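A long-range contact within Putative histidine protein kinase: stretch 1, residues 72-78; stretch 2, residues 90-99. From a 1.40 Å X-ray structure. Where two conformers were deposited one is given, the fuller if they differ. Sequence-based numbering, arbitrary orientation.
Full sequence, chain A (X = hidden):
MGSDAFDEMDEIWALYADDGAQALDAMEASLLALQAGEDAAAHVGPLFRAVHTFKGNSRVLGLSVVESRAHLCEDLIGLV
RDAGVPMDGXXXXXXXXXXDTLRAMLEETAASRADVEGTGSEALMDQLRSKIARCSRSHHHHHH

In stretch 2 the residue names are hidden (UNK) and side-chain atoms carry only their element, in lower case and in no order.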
# COMPACT_ATOMS: atom_id res chain seq x y z
N LEU A 72 -8.03 11.01 -5.05
CA LEU A 72 -9.22 11.81 -4.77
C LEU A 72 -10.40 10.92 -4.39
O LEU A 72 -11.19 11.30 -3.52
CB LEU A 72 -9.59 12.71 -5.94
CG LEU A 72 -8.84 14.03 -6.03
CD1 LEU A 72 -9.68 15.01 -6.84
CD2 LEU A 72 -8.48 14.65 -4.70
N CYS A 73 -10.51 9.74 -5.00
CA CYS A 73 -11.53 8.77 -4.56
C CYS A 73 -11.33 8.45 -3.08
O CYS A 73 -12.29 8.43 -2.30
CB CYS A 73 -11.47 7.49 -5.38
SG CYS A 73 -11.98 7.65 -7.08
N GLU A 74 -10.09 8.22 -2.68
CA GLU A 74 -9.77 7.84 -1.30
C GLU A 74 -10.13 8.96 -0.35
O GLU A 74 -10.66 8.70 0.74
CB GLU A 74 -8.28 7.48 -1.18
CG GLU A 74 -7.90 6.86 0.15
CD GLU A 74 -6.40 6.70 0.28
OE1 GLU A 74 -5.89 5.67 -0.17
OE2 GLU A 74 -5.75 7.61 0.82
N ASP A 75 -9.88 10.20 -0.76
CA ASP A 75 -10.25 11.35 0.06
C ASP A 75 -11.76 11.36 0.32
O ASP A 75 -12.21 11.61 1.46
CB ASP A 75 -9.88 12.66 -0.62
CG ASP A 75 -8.39 12.98 -0.55
OD1 ASP A 75 -7.61 12.28 0.13
OD2 ASP A 75 -8.02 13.97 -1.20
N LEU A 76 -12.56 11.11 -0.72
CA LEU A 76 -14.02 11.17 -0.59
C LEU A 76 -14.49 10.05 0.34
O LEU A 76 -15.32 10.26 1.24
CB LEU A 76 -14.68 11.07 -1.97
CG LEU A 76 -16.21 11.08 -1.98
CD1 LEU A 76 -16.78 12.28 -1.23
CD2 LEU A 76 -16.69 11.05 -3.41
N ILE A 77 -13.97 8.85 0.12
CA ILE A 77 -14.35 7.72 0.97
C ILE A 77 -13.91 7.98 2.41
O ILE A 77 -14.63 7.65 3.35
CB ILE A 77 -13.72 6.41 0.47
CG1 ILE A 77 -14.22 6.06 -0.92
CG2 ILE A 77 -13.99 5.29 1.47
CD1 ILE A 77 -13.30 5.11 -1.68
N GLY A 78 -12.75 8.61 2.59
CA GLY A 78 -12.28 8.98 3.92
C GLY A 78 -13.19 9.95 4.66
O GLY A 78 -13.29 9.90 5.89
N UNK A 90 -25.20 9.86 -4.29
CA UNK A 90 -24.34 10.57 -5.21
C UNK A 90 -22.89 10.09 -5.09
O UNK A 90 -22.17 9.93 -6.10
c UNK A 90 -23.72 14.35 -5.94
o UNK A 90 -23.34 15.03 -6.91
c UNK A 90 -23.59 12.84 -6.05
c UNK A 90 -24.41 12.09 -5.00
o UNK A 90 -24.18 14.85 -4.89
N UNK A 91 -22.43 9.90 -3.86
CA UNK A 91 -21.08 9.37 -3.66
C UNK A 91 -20.95 8.02 -4.35
O UNK A 91 -19.95 7.75 -5.04
c UNK A 91 -20.68 10.67 -1.54
c UNK A 91 -20.19 10.76 -0.09
c UNK A 91 -20.72 9.27 -2.17
c UNK A 91 -19.41 8.52 -2.00
N UNK A 92 -21.94 7.15 -4.16
CA UNK A 92 -21.89 5.82 -4.74
C UNK A 92 -21.80 5.91 -6.26
O UNK A 92 -21.01 5.23 -6.90
c UNK A 92 -23.07 4.94 -4.27
c UNK A 92 -22.95 4.69 -2.77
c UNK A 92 -23.11 3.64 -5.05
N UNK A 93 -22.59 6.82 -6.82
CA UNK A 93 -22.64 7.04 -8.26
C UNK A 93 -21.29 7.50 -8.84
O UNK A 93 -20.81 6.97 -9.85
o UNK A 93 -25.95 9.55 -9.48
c UNK A 93 -23.71 8.11 -8.54
o UNK A 93 -24.58 10.72 -10.74
c UNK A 93 -23.80 8.62 -9.94
c UNK A 93 -24.85 9.71 -10.06
N UNK A 94 -20.73 8.52 -8.21
CA UNK A 94 -19.46 9.10 -8.65
C UNK A 94 -18.36 8.02 -8.55
O UNK A 94 -17.51 7.89 -9.44
c UNK A 94 -20.05 11.47 -8.10
c UNK A 94 -17.65 10.78 -8.17
c UNK A 94 -19.95 12.60 -7.10
c UNK A 94 -19.07 10.33 -7.83
N UNK A 95 -18.40 7.21 -7.50
CA UNK A 95 -17.36 6.20 -7.33
C UNK A 95 -17.53 5.03 -8.31
O UNK A 95 -16.53 4.43 -8.70
c UNK A 95 -16.92 6.25 -3.44
c UNK A 95 -17.27 5.72 -5.90
c UNK A 95 -16.80 6.76 -4.88
c UNK A 95 -15.35 7.17 -5.19
N UNK A 96 -18.77 4.70 -8.69
CA UNK A 96 -18.99 3.71 -9.74
C UNK A 96 -18.39 4.22 -11.07
O UNK A 96 -17.73 3.47 -11.77
c UNK A 96 -20.96 2.29 -8.95
c UNK A 96 -22.49 2.20 -9.01
c UNK A 96 -20.32 0.96 -9.28
c UNK A 96 -20.48 3.37 -9.92
N UNK A 97 -18.62 5.49 -11.39
CA UNK A 97 -18.00 6.11 -12.56
C UNK A 97 -16.48 6.05 -12.43
O UNK A 97 -15.77 5.69 -13.38
c UNK A 97 -17.78 7.82 -15.06
c UNK A 97 -17.56 9.67 -13.60
c UNK A 97 -18.52 7.56 -12.68
c UNK A 97 -17.24 8.59 -16.11
c UNK A 97 -16.86 9.88 -15.87
c UNK A 97 -17.94 8.37 -13.81
c UNK A 97 -17.03 10.43 -14.63
N UNK A 98 -15.97 6.36 -11.24
CA UNK A 98 -14.54 6.26 -11.00
C UNK A 98 -14.02 4.85 -11.23
O UNK A 98 -12.95 4.68 -11.81
c UNK A 98 -14.17 6.76 -9.63
N UNK A 99 -14.75 3.83 -10.79
CA UNK A 99 -14.27 2.47 -10.92
C UNK A 99 -14.16 2.12 -12.41
O UNK A 99 -13.18 1.50 -12.82
c UNK A 99 -15.15 1.47 -10.14
o UNK A 99 -16.41 1.27 -10.72

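Position 90 carries three carbons in a chain, the third bearing two oxygens. This is a carboxylate on a two-carbon arm. It lies out of reach of stretch 1, and both oxygens are hydrogen-bonded elsewhere in the structure. The residue is Glu90.

Position 91 has four carbons, forked at the first, with one arm two carbons long. The end carbon of the long arm lies 3.9 Å from Leu76 CD1. A fork at CB with one arm two carbons long is isoleucine: Ile91, and the end carbon is its CD1.

Position 92 has one carbon carrying two more, three in all. Its CA-to-CB bond points away from stretch 1. The residue is Val92, buried on another side of the helix.

Position 93 repeats the pattern of three carbons with two oxygens on the last. It is exposed, out of reach of stretch 1, and touches a crystal neighbour. It is Glu93.

Position 94 has four carbons, again forked at the first with one two-carbon arm. Its CA-to-CB bond points toward stretch 1, but the carbon of the short arm stays 4.9 Å from Leu76 CD2, beyond close contact. It is Ile94, and that carbon is CG2.

Position 95 has four carbons, forked at the second. One terminal carbon lies 3.7 Å from Ile77 CG1. The other lies 3.9 Å from Cys73 SG and 4.5 Å from Leu76 CD2. The fork at the second carbon is leucine: Leu95; the first terminal carbon is CD1, the other CD2.

Position 96 also has four carbons forked at the second. It is out of reach of stretch 1. It is Leu96.

Position 97 has one carbon and then a ring of six carbons, with no oxygen. It is exposed, out of reach of stretch 1, and touches a crystal neighbour. The plain six-carbon ring makes it Phe97.

Position 98 has a single carbon, CB, 3.5 Å from Cys73 SG. It is Ala98. With no side chain beyond CB, the sulfur packs directly on the methyl.

Position 99 has one carbon and then one oxygen. Its CA-to-CB bond points sideways, and it makes no contact with stretch 1. It is Ser99. Its OG donates a hydrogen bond to Leu96 O, at 2.8 Å, within its own helix.

The two helices run nearly antiparallel, at 158°, with axes 11.2 Å apart at closest approach. Register follows: Cys73 CA is 6.9 Å from Leu95 CA, and Leu76 CA is 7.9 Å from Ile91 CA. No hydrogen bond crosses between the stretches. The contact is apolar packing. Leu95 is central, reaching Cys73, Leu76 and Ile77. Ile91 and Ala98 extend the contact one turn to either side along the helix. The buried surface is modest, 289 Å² over both sides.

Stretch 2, residues 90-99: EIVEILLFAS
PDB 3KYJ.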